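Side-chain contacts in monosaccharide-transporting ATPase (Actinobacillus succinogenes, PDB 5DTE), which probably serves as a periplasmic sugar-binding component of an ABC transporter, here holding beta-D-allopyranose: residues Q62-E67 and E71-L76; A30-T35 and E78-K83; N209-N214 and A238-K243; N226-A231 and G262-T267. One frame throughout, in Å; residues are numbered along the deposited sequence.

Contact 1 of 4, residues Q62-E67 and E71-L76; sequences QVAEKE and EQLVGL. With ALL (beta-D-allopyranose), chain E.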
# COMPACT_ATOMS: atom_id res chain seq x y z
N GLN A 62 -9.27 -12.77 -9.33
CA GLN A 62 -9.49 -12.03 -10.57
C GLN A 62 -8.87 -10.67 -10.42
O GLN A 62 -9.04 -10.01 -9.41
CB GLN A 62 -10.98 -11.89 -10.90
CG GLN A 62 -11.77 -13.18 -10.83
CD GLN A 62 -12.90 -13.20 -11.84
OE1 GLN A 62 -13.00 -12.32 -12.69
NE2 GLN A 62 -13.76 -14.22 -11.76
N VAL A 63 -8.15 -10.26 -11.45
CA VAL A 63 -7.38 -9.04 -11.40
C VAL A 63 -7.95 -8.08 -12.43
O VAL A 63 -8.38 -8.49 -13.50
CB VAL A 63 -5.90 -9.36 -11.64
CG1 VAL A 63 -5.05 -8.13 -11.77
CG2 VAL A 63 -5.42 -10.21 -10.49
N ALA A 64 -8.01 -6.80 -12.06
CA ALA A 64 -8.39 -5.75 -12.98
C ALA A 64 -7.28 -5.53 -14.00
O ALA A 64 -6.11 -5.82 -13.72
CB ALA A 64 -8.68 -4.46 -12.21
N GLU A 65 -7.62 -5.01 -15.18
CA GLU A 65 -6.64 -4.92 -16.26
C GLU A 65 -5.71 -3.71 -16.11
O GLU A 65 -4.51 -3.88 -15.96
CB GLU A 65 -7.34 -4.94 -17.61
CG GLU A 65 -7.78 -6.36 -17.98
CD GLU A 65 -8.68 -6.41 -19.20
OE1 GLU A 65 -8.21 -6.04 -20.29
OE2 GLU A 65 -9.85 -6.85 -19.04
N LYS A 66 -6.22 -2.49 -16.15
CA LYS A 66 -5.33 -1.41 -15.74
C LYS A 66 -5.56 -1.19 -14.24
O LYS A 66 -6.64 -1.48 -13.71
CB LYS A 66 -5.48 -0.12 -16.58
CG LYS A 66 -6.88 0.42 -16.82
CD LYS A 66 -6.83 1.70 -17.67
CE LYS A 66 -8.20 2.39 -17.77
NZ LYS A 66 -8.50 3.36 -16.67
N GLU A 67 -4.51 -0.73 -13.56
CA GLU A 67 -4.59 -0.58 -12.12
C GLU A 67 -5.64 0.45 -11.77
O GLU A 67 -6.33 0.30 -10.77
CB GLU A 67 -3.23 -0.18 -11.53
CG GLU A 67 -3.19 -0.30 -10.02
CD GLU A 67 -1.82 -0.03 -9.42
OE1 GLU A 67 -1.75 0.19 -8.19
OE2 GLU A 67 -0.81 -0.03 -10.16
N GLU A 71 -14.14 1.04 -12.91
CA GLU A 71 -15.38 0.43 -13.39
C GLU A 71 -15.27 -1.06 -13.52
O GLU A 71 -16.15 -1.80 -13.07
CB GLU A 71 -15.79 1.02 -14.75
CG GLU A 71 -16.42 2.40 -14.69
CD GLU A 71 -15.42 3.52 -14.40
OE1 GLU A 71 -14.20 3.24 -14.33
OE2 GLU A 71 -15.86 4.69 -14.25
N GLN A 72 -14.19 -1.49 -14.16
CA GLN A 72 -13.95 -2.90 -14.43
C GLN A 72 -13.86 -3.74 -13.16
O GLN A 72 -14.29 -4.90 -13.14
CB GLN A 72 -12.67 -3.06 -15.25
CG GLN A 72 -12.19 -4.48 -15.39
CD GLN A 72 -10.86 -4.52 -16.08
OE1 GLN A 72 -10.22 -5.58 -16.18
NE2 GLN A 72 -10.41 -3.36 -16.56
N LEU A 73 -13.31 -3.15 -12.10
CA LEU A 73 -13.18 -3.84 -10.82
C LEU A 73 -14.53 -4.04 -10.14
O LEU A 73 -14.81 -5.12 -9.61
CB LEU A 73 -12.24 -3.10 -9.89
CG LEU A 73 -11.88 -3.94 -8.65
CD1 LEU A 73 -11.63 -5.41 -9.00
CD2 LEU A 73 -10.68 -3.35 -7.91
N VAL A 74 -15.35 -2.99 -10.16
CA VAL A 74 -16.73 -3.08 -9.73
C VAL A 74 -17.42 -4.13 -10.57
O VAL A 74 -18.18 -4.95 -10.07
CB VAL A 74 -17.47 -1.75 -9.91
CG1 VAL A 74 -18.93 -1.91 -9.50
CG2 VAL A 74 -16.79 -0.63 -9.13
N GLY A 75 -17.13 -4.11 -11.86
CA GLY A 75 -17.60 -5.14 -12.76
C GLY A 75 -17.36 -6.50 -12.14
O GLY A 75 -18.26 -7.30 -12.02
N LEU A 76 -16.13 -6.72 -11.68
CA LEU A 76 -15.73 -7.99 -11.09
C LEU A 76 -16.45 -8.34 -9.78
O LEU A 76 -16.80 -9.50 -9.56
CB LEU A 76 -14.22 -7.97 -10.84
CG LEU A 76 -13.39 -7.80 -12.10
CD1 LEU A 76 -11.92 -7.69 -11.73
CD2 LEU A 76 -13.66 -8.95 -13.06
C1 ALL E . -1.17 0.71 -2.26
C2 ALL E . -0.63 -0.45 -1.45
C3 ALL E . 0.76 -0.80 -1.81
C4 ALL E . 0.96 -0.90 -3.29
C5 ALL E . 0.54 0.42 -3.91
C6 ALL E . 0.87 0.54 -5.36
O1 ALL E . -2.52 0.87 -2.08
O2 ALL E . -0.65 -0.05 -0.06
O3 ALL E . 1.65 0.24 -1.31
O4 ALL E . 2.34 -1.17 -3.58
O5 ALL E . -0.90 0.54 -3.72
O6 ALL E . 0.01 -0.29 -6.11
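The loop that brings Glu67 to the allose pocket is tied to the helix after it where Gln72 meets Glu65. The amide oxygen OE1 of Gln72 accepts a hydrogen bond from the backbone N of Glu65, at 2.8 Å. The bond is bent, with an N-H...O angle of 131°, and its donor stands above the carbonyl plane. Gln72 gets there with CG anti to its backbone N (chi1 170°) and an extended chain beyond. Its OE1 also lies against Glu65 CG, the two side chains crossing at about a right angle; the Glu65 carboxylate, itself an acceptor, gives OE1 no bond.

Strand 58-63, this loop and helix 70-82 open a beta-alpha-beta unit that ends in strand 87-90, in a Rossmann-like lobe of the periplasmic binding protein fold. In the loop Glu67, with its chain extended, accepts a hydrogen bond at OE1 from O6 of the allose, 2.8 Å away. Toward the strand the contact turns to van der Waals packing: the methyls of Leu76 lie against polar atoms, CD1 by Ala64 N at 4.0 Å and CD2 by Gln62 OE1 at 3.5 Å. Leu73 CD1 makes a looser, apolar approach to Ala64 CB, at 4.5 Å.

Contact 2 of 4, residues A30-T35 and E78-K83; sequences ALLMKT and ENMIAK. With ALL (beta-D-allopyranose), chain E.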
# COMPACT_ATOMS: atom_id res chain seq x y z
N ALA A 30 -13.89 -15.13 -3.10
CA ALA A 30 -13.26 -14.41 -4.20
C ALA A 30 -12.30 -13.36 -3.66
O ALA A 30 -12.57 -12.69 -2.67
CB ALA A 30 -14.31 -13.77 -5.11
N LEU A 31 -11.14 -13.26 -4.32
CA LEU A 31 -10.17 -12.22 -4.06
C LEU A 31 -10.07 -11.36 -5.31
O LEU A 31 -9.67 -11.84 -6.37
CB LEU A 31 -8.82 -12.81 -3.68
CG LEU A 31 -7.72 -11.78 -3.45
CD1 LEU A 31 -8.14 -10.86 -2.32
CD2 LEU A 31 -6.38 -12.45 -3.15
N LEU A 32 -10.44 -10.09 -5.21
CA LEU A 32 -10.52 -9.24 -6.39
C LEU A 32 -9.56 -8.08 -6.29
O LEU A 32 -9.72 -7.19 -5.45
CB LEU A 32 -11.95 -8.75 -6.59
CG LEU A 32 -12.91 -9.92 -6.82
CD1 LEU A 32 -14.33 -9.43 -6.95
CD2 LEU A 32 -12.49 -10.70 -8.06
N MET A 33 -8.55 -8.09 -7.15
CA MET A 33 -7.40 -7.22 -6.95
C MET A 33 -7.24 -6.17 -8.05
O MET A 33 -7.53 -6.42 -9.21
CB MET A 33 -6.14 -8.08 -6.84
CG MET A 33 -6.22 -9.07 -5.71
SD MET A 33 -4.85 -10.20 -5.61
CE MET A 33 -3.55 -9.08 -5.13
N LYS A 34 -6.78 -4.98 -7.65
CA LYS A 34 -6.64 -3.88 -8.59
C LYS A 34 -5.47 -4.09 -9.55
O LYS A 34 -5.46 -3.53 -10.65
CB LYS A 34 -6.49 -2.55 -7.82
CG LYS A 34 -5.31 -2.43 -6.88
CD LYS A 34 -5.52 -1.28 -5.90
CE LYS A 34 -4.20 -0.71 -5.40
NZ LYS A 34 -4.38 0.45 -4.48
N THR A 35 -4.51 -4.91 -9.14
CA THR A 35 -3.38 -5.23 -10.00
C THR A 35 -2.58 -6.43 -9.46
O THR A 35 -2.75 -6.84 -8.32
CB THR A 35 -2.42 -4.00 -10.16
OG1 THR A 35 -1.50 -4.24 -11.23
CG2 THR A 35 -1.66 -3.71 -8.86
N GLU A 78 -19.45 -7.38 -8.70
CA GLU A 78 -20.83 -7.72 -9.01
C GLU A 78 -20.98 -9.09 -9.67
O GLU A 78 -21.97 -9.80 -9.44
CB GLU A 78 -21.43 -6.63 -9.88
CG GLU A 78 -21.22 -5.27 -9.28
CD GLU A 78 -21.83 -4.15 -10.08
OE1 GLU A 78 -21.87 -4.23 -11.34
OE2 GLU A 78 -22.28 -3.18 -9.44
N ASN A 79 -20.00 -9.48 -10.48
CA ASN A 79 -19.99 -10.81 -11.06
C ASN A 79 -20.04 -11.84 -9.95
O ASN A 79 -20.87 -12.74 -9.97
CB ASN A 79 -18.75 -11.03 -11.93
CG ASN A 79 -18.69 -10.09 -13.13
OD1 ASN A 79 -19.66 -9.40 -13.44
ND2 ASN A 79 -17.54 -10.06 -13.81
N MET A 80 -19.16 -11.69 -8.97
CA MET A 80 -19.07 -12.61 -7.84
C MET A 80 -20.36 -12.65 -7.01
O MET A 80 -20.78 -13.71 -6.56
CB MET A 80 -17.87 -12.22 -6.97
CG MET A 80 -16.52 -12.21 -7.72
SD MET A 80 -16.13 -13.84 -8.44
CE MET A 80 -16.49 -13.58 -10.19
N ILE A 81 -20.99 -11.49 -6.82
CA ILE A 81 -22.32 -11.41 -6.22
C ILE A 81 -23.30 -12.25 -7.05
O ILE A 81 -24.07 -13.04 -6.51
CB ILE A 81 -22.82 -9.93 -6.12
CG1 ILE A 81 -21.96 -9.14 -5.12
CG2 ILE A 81 -24.25 -9.83 -5.64
CD1 ILE A 81 -22.19 -7.64 -5.14
N ALA A 82 -23.24 -12.07 -8.37
CA ALA A 82 -24.12 -12.79 -9.30
C ALA A 82 -23.92 -14.29 -9.22
O ALA A 82 -24.87 -15.05 -9.33
CB ALA A 82 -23.88 -12.31 -10.73
N LYS A 83 -22.67 -14.71 -9.03
CA LYS A 83 -22.33 -16.13 -8.93
C LYS A 83 -22.62 -16.71 -7.55
O LYS A 83 -22.46 -17.92 -7.33
CB LYS A 83 -20.85 -16.35 -9.28
CG LYS A 83 -20.48 -16.03 -10.73
CD LYS A 83 -19.00 -16.27 -10.99
CE LYS A 83 -18.54 -17.62 -10.46
NZ LYS A 83 -17.07 -17.82 -10.67
C1 ALL E . -1.17 0.71 -2.26
C2 ALL E . -0.63 -0.45 -1.45
C3 ALL E . 0.76 -0.80 -1.81
C4 ALL E . 0.96 -0.90 -3.29
C5 ALL E . 0.54 0.42 -3.91
C6 ALL E . 0.87 0.54 -5.36
O1 ALL E . -2.52 0.87 -2.08
O2 ALL E . -0.65 -0.05 -0.06
O3 ALL E . 1.65 0.24 -1.31
O4 ALL E . 2.34 -1.17 -3.58
O5 ALL E . -0.90 0.54 -3.72
O6 ALL E . 0.01 -0.29 -6.11
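Met80 of helix 70-82 rests on strand 28-33 through its CG and SD atoms, meeting Ala30 and Leu32, two residues that share one face of the strand. Packing is tight at Leu32, where CD1 lies 3.6 Å from Met80 CG as the two chains pass at a slant. The methyl group of Ala30 is almost as near, its CB 3.8 Å from Met80 CG and touching SD as well. One methylene thus serves both strand residues. CG of Met80 stands anti to the carbonyl carbon (chi1 -58°), and the chain then bends at chi2 (-59°) and again at chi3, with SD against Ala30 CB. Ile88 of strand 87-90 and Gln62 of strand 58-63 also touch the Met80 side chain, so it spans three neighbouring strands. The helix is the crossover of a beta-alpha-beta unit, leading from strand 58-63 to strand 87-90 across the strand that lies between them.

The contact thins out around Met80: Asn79 and Ala82, on other faces of the helix, are exposed to solvent and do not touch the strand segment. At the far end of residues 30-35 the chain leaves the sheet, and the extended side chain of Lys34 donates from NZ to O1 of the allose at 3.1 Å. No hydrogen bond joins strand and helix. Thioether and aliphatic groups alone make the contact, which is consistent with shape and exclusion of water, rather than directed polar bonds, holding the helix to the strand at this point.

Contact 3 of 4, residues N209-N214 and A238-K243; sequences NILTAN and AGLAGK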
# COMPACT_ATOMS: atom_id res chain seq x y z
N ASN A 209 14.98 14.07 -13.08
CA ASN A 209 14.62 15.45 -13.36
C ASN A 209 14.54 16.29 -12.06
O ASN A 209 14.74 17.50 -12.07
CB ASN A 209 13.31 15.49 -14.13
CG ASN A 209 13.39 14.72 -15.45
OD1 ASN A 209 14.41 14.75 -16.15
ND2 ASN A 209 12.31 14.01 -15.77
N ILE A 210 14.27 15.63 -10.94
CA ILE A 210 14.20 16.30 -9.64
C ILE A 210 15.59 16.53 -9.03
O ILE A 210 15.82 17.54 -8.36
CB ILE A 210 13.32 15.51 -8.68
CG1 ILE A 210 11.86 15.57 -9.14
CG2 ILE A 210 13.45 16.03 -7.26
CD1 ILE A 210 10.87 15.05 -8.12
N LEU A 211 16.51 15.62 -9.29
CA LEU A 211 17.88 15.70 -8.79
C LEU A 211 18.71 16.75 -9.52
O LEU A 211 19.58 17.38 -8.93
CB LEU A 211 18.58 14.34 -8.89
CG LEU A 211 18.34 13.31 -7.78
CD1 LEU A 211 19.01 12.00 -8.15
CD2 LEU A 211 18.82 13.81 -6.40
N THR A 212 18.45 16.94 -10.81
CA THR A 212 19.10 18.01 -11.54
C THR A 212 18.58 19.36 -11.06
O THR A 212 19.34 20.29 -10.88
CB THR A 212 18.87 17.90 -13.04
OG1 THR A 212 19.21 16.59 -13.49
CG2 THR A 212 19.74 18.92 -13.75
N ALA A 213 17.27 19.43 -10.83
CA ALA A 213 16.60 20.67 -10.41
C ALA A 213 17.11 21.27 -9.08
O ALA A 213 17.31 22.49 -9.00
CB ALA A 213 15.09 20.42 -10.33
N ASN A 214 17.28 20.44 -8.05
CA ASN A 214 17.98 20.85 -6.82
C ASN A 214 19.12 19.91 -6.51
O ASN A 214 18.88 18.76 -6.14
CB ASN A 214 17.06 20.89 -5.60
CG ASN A 214 15.78 21.65 -5.85
OD1 ASN A 214 15.19 21.57 -6.93
ND2 ASN A 214 15.34 22.41 -4.84
N ALA A 238 23.36 8.93 -11.16
CA ALA A 238 23.82 10.30 -11.04
C ALA A 238 25.13 10.42 -10.24
O ALA A 238 25.53 11.52 -9.86
CB ALA A 238 22.73 11.13 -10.40
N GLY A 239 25.78 9.29 -10.00
CA GLY A 239 26.99 9.26 -9.20
C GLY A 239 26.78 9.69 -7.76
O GLY A 239 27.73 10.11 -7.09
N LEU A 240 25.55 9.54 -7.28
CA LEU A 240 25.12 10.12 -5.99
C LEU A 240 24.88 9.10 -4.90
O LEU A 240 24.32 9.44 -3.86
CB LEU A 240 23.84 10.95 -6.19
CG LEU A 240 24.10 12.35 -6.75
CD1 LEU A 240 22.85 13.00 -7.31
CD2 LEU A 240 24.71 13.17 -5.64
N ALA A 241 25.29 7.85 -5.14
CA ALA A 241 25.15 6.78 -4.16
C ALA A 241 25.74 7.20 -2.83
O ALA A 241 26.81 7.81 -2.81
CB ALA A 241 25.82 5.53 -4.65
N GLY A 242 25.06 6.90 -1.74
CA GLY A 242 25.59 7.22 -0.43
C GLY A 242 25.38 8.67 -0.01
O GLY A 242 25.48 9.00 1.17
N LYS A 243 25.08 9.53 -0.99
CA LYS A 243 24.97 10.96 -0.77
C LYS A 243 23.51 11.40 -0.70
O LYS A 243 23.19 12.46 -0.19
CB LYS A 243 25.72 11.72 -1.87
CG LYS A 243 27.19 11.99 -1.54
CD LYS A 243 28.15 11.68 -2.67
CE LYS A 243 29.60 11.79 -2.18
NZ LYS A 243 30.63 12.00 -3.27
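Leu211 and Leu240 reach toward each other tip to tip, and this apolar meeting is the main interaction between helix 200-213 and the loop that follows helix 225-237. The touching atoms are the two CD1 methyls, 4.1 Å apart. Both leucines hold CG anti to the carbonyl carbon, with chi2 near 180°, so that each sends one methyl forward. The same CD1 of Leu211 also meets Ala238 CB, at a looser 4.4 Å. Val235, on the last turns of helix 225-237, touches both leucines and completes a small hydrophobic cluster, while Ile217 adds to the Leu211 side. None of the three residues that touch across the contact is fully buried, so the cluster sits near the surface and probably remains partly open to solvent.

Polar interactions act within each segment and not between them. Asn214 N bonds to Ile210 O at 3.3 Å as helix 200-213 comes to its end. In the loop, Lys243 N is hydrogen-bonded to Leu240 O at 3.0 Å, closing a type II beta turn with Ala241 and Gly242 at its corners.

The backbone also explains how Leu240 comes to face the neighbouring helix. Gly239, with phi 64°, turns the chain back at the end of helix 225-237, as Leu240 N bonds to Val235 O and Gly239 N to Glu236 O. A helix closed in this way, with an apolar residue just after the glycine packing back against the helix, is a Schellman motif; here it ends the helix that links the parallel strands 219-222 and 245-247 of a Rossmann-like lobe.

Contact 4 of 4, residues N226-A231 and G262-T267; sequences NMAIGA and GKMQNT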
# COMPACT_ATOMS: atom_id res chain seq x y z
N ASN A 226 8.18 0.32 -5.01
CA ASN A 226 8.60 0.42 -6.41
C ASN A 226 9.25 1.77 -6.73
O ASN A 226 10.33 1.80 -7.32
CB ASN A 226 7.42 0.17 -7.35
CG ASN A 226 7.08 -1.28 -7.47
OD1 ASN A 226 7.94 -2.14 -7.30
ND2 ASN A 226 5.81 -1.59 -7.76
N MET A 227 8.61 2.88 -6.35
CA MET A 227 9.18 4.20 -6.67
C MET A 227 10.53 4.44 -5.94
O MET A 227 11.40 5.17 -6.44
CB MET A 227 8.18 5.31 -6.34
CG MET A 227 6.86 5.16 -7.07
SD MET A 227 5.67 6.50 -6.82
CE MET A 227 5.17 6.22 -5.13
N ALA A 228 10.71 3.81 -4.78
CA ALA A 228 11.98 3.88 -4.05
C ALA A 228 13.12 3.25 -4.84
O ALA A 228 14.23 3.76 -4.87
CB ALA A 228 11.84 3.19 -2.69
N ILE A 229 12.81 2.12 -5.48
CA ILE A 229 13.77 1.39 -6.30
C ILE A 229 14.14 2.19 -7.53
O ILE A 229 15.30 2.23 -7.94
CB ILE A 229 13.19 0.03 -6.73
CG1 ILE A 229 13.00 -0.86 -5.49
CG2 ILE A 229 14.07 -0.62 -7.81
CD1 ILE A 229 14.25 -1.55 -5.03
N GLY A 230 13.13 2.82 -8.12
CA GLY A 230 13.35 3.66 -9.29
C GLY A 230 14.16 4.88 -8.92
O GLY A 230 14.91 5.40 -9.73
N ALA A 231 14.02 5.31 -7.67
CA ALA A 231 14.69 6.50 -7.17
C ALA A 231 16.16 6.23 -6.84
O ALA A 231 17.03 7.08 -7.09
CB ALA A 231 13.97 7.02 -5.96
N GLY A 262 22.49 -1.42 1.93
CA GLY A 262 22.68 -0.01 2.24
C GLY A 262 22.19 0.92 1.13
O GLY A 262 22.19 2.14 1.30
N LYS A 263 21.78 0.34 0.00
CA LYS A 263 21.26 1.13 -1.12
C LYS A 263 20.02 1.93 -0.71
O LYS A 263 19.73 3.00 -1.28
CB LYS A 263 20.94 0.22 -2.31
CG LYS A 263 22.13 -0.48 -2.96
CD LYS A 263 21.77 -1.04 -4.36
CE LYS A 263 22.93 -1.75 -5.04
NZ LYS A 263 24.14 -0.89 -5.28
N MET A 264 19.28 1.41 0.28
CA MET A 264 18.14 2.10 0.88
C MET A 264 18.29 2.31 2.38
O MET A 264 18.97 1.55 3.06
CB MET A 264 16.85 1.34 0.62
CG MET A 264 16.27 1.50 -0.77
SD MET A 264 14.52 1.12 -0.63
CE MET A 264 14.27 0.32 -2.20
N GLN A 265 17.63 3.34 2.89
CA GLN A 265 17.64 3.63 4.31
C GLN A 265 16.64 2.75 5.04
O GLN A 265 16.98 2.04 5.98
CB GLN A 265 17.33 5.09 4.57
CG GLN A 265 16.98 5.35 6.02
CD GLN A 265 18.15 5.08 6.95
OE1 GLN A 265 19.32 5.25 6.56
NE2 GLN A 265 17.85 4.65 8.17
N ASN A 266 15.39 2.80 4.58
CA ASN A 266 14.34 1.99 5.14
C ASN A 266 13.19 1.78 4.18
O ASN A 266 13.05 2.52 3.20
CB ASN A 266 13.80 2.63 6.41
CG ASN A 266 12.89 3.80 6.12
OD1 ASN A 266 11.68 3.63 5.92
ND2 ASN A 266 13.47 5.00 6.08
N THR A 267 12.37 0.79 4.47
CA THR A 267 11.04 0.64 3.87
C THR A 267 10.14 0.24 5.01
O THR A 267 10.65 -0.13 6.07
CB THR A 267 11.01 -0.41 2.76
OG1 THR A 267 9.80 -0.27 2.00
CG2 THR A 267 11.07 -1.80 3.34
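The backbones of helix 225-237 and of the loop that follows helix 253-261 come nearest at Ala228 and Met264, whose CA atoms are 8.1 Å apart, a gap bridged by side chains alone. Met264 does most of the bridging. Its CG is anti to the carbonyl carbon (chi1 -78°), and the chain bends at chi3 and sets the terminal methyl, CE, against the helix. That methyl lies 3.8 Å from Ala228 CB, with the sulfur SD slightly farther from the same CB, at 4.0 Å. CE also meets Ile229, most closely at CD1, 3.4 Å away. The isoleucine and methionine chains cross at about a right angle, so CE sits against the CG1-CD1 arm of Ile229, nearest its terminal methyl.

Further side chains close in around this point. Tyr258 of helix 253-261 touches both Ile229 and Met264, and Val246 of strand 245-247 packs on Ala228. Polar ties lie to the sides: Lys263 forms a salt bridge with Glu236, and Thr267 OG1 is hydrogen-bonded to Asp225 OD1. Thr267 begins strand 267-269, and the contact joins the loop leading into that strand to helix 225-237, whose Ala228 side chain is about 10 Å from the bound allose.

All three touching residues are buried, and no hydrogen bond crosses between the segments. Their attraction is therefore dispersive and hydrophobic, and the long, unbranched thioether chain suits it by carrying a single methyl to two neighbours on the helix.

Contacts 1 and 2 form one unit, with centres 8 Å apart: both use helix 70-82 and the neighbouring strands 58-63 and 28-33, and contact 1 is nested within the chain loop that contact 2 closes. The backbone of Gln62 ties them together by pairing with Met33. Each also supplies a hydrogen-bonding side chain to the allose, Glu67 from contact 1 and Lys34 from contact 2. Contacts 3 and 4 lie in or against the other lobe, around helix 225-237 and the loop after it, with centres 14 Å apart and segments alternating along the chain. The sugar is bound between the lobes; contact 4 approaches it, whereas contact 3 is remote, its centre 43 Å from that of contact 2.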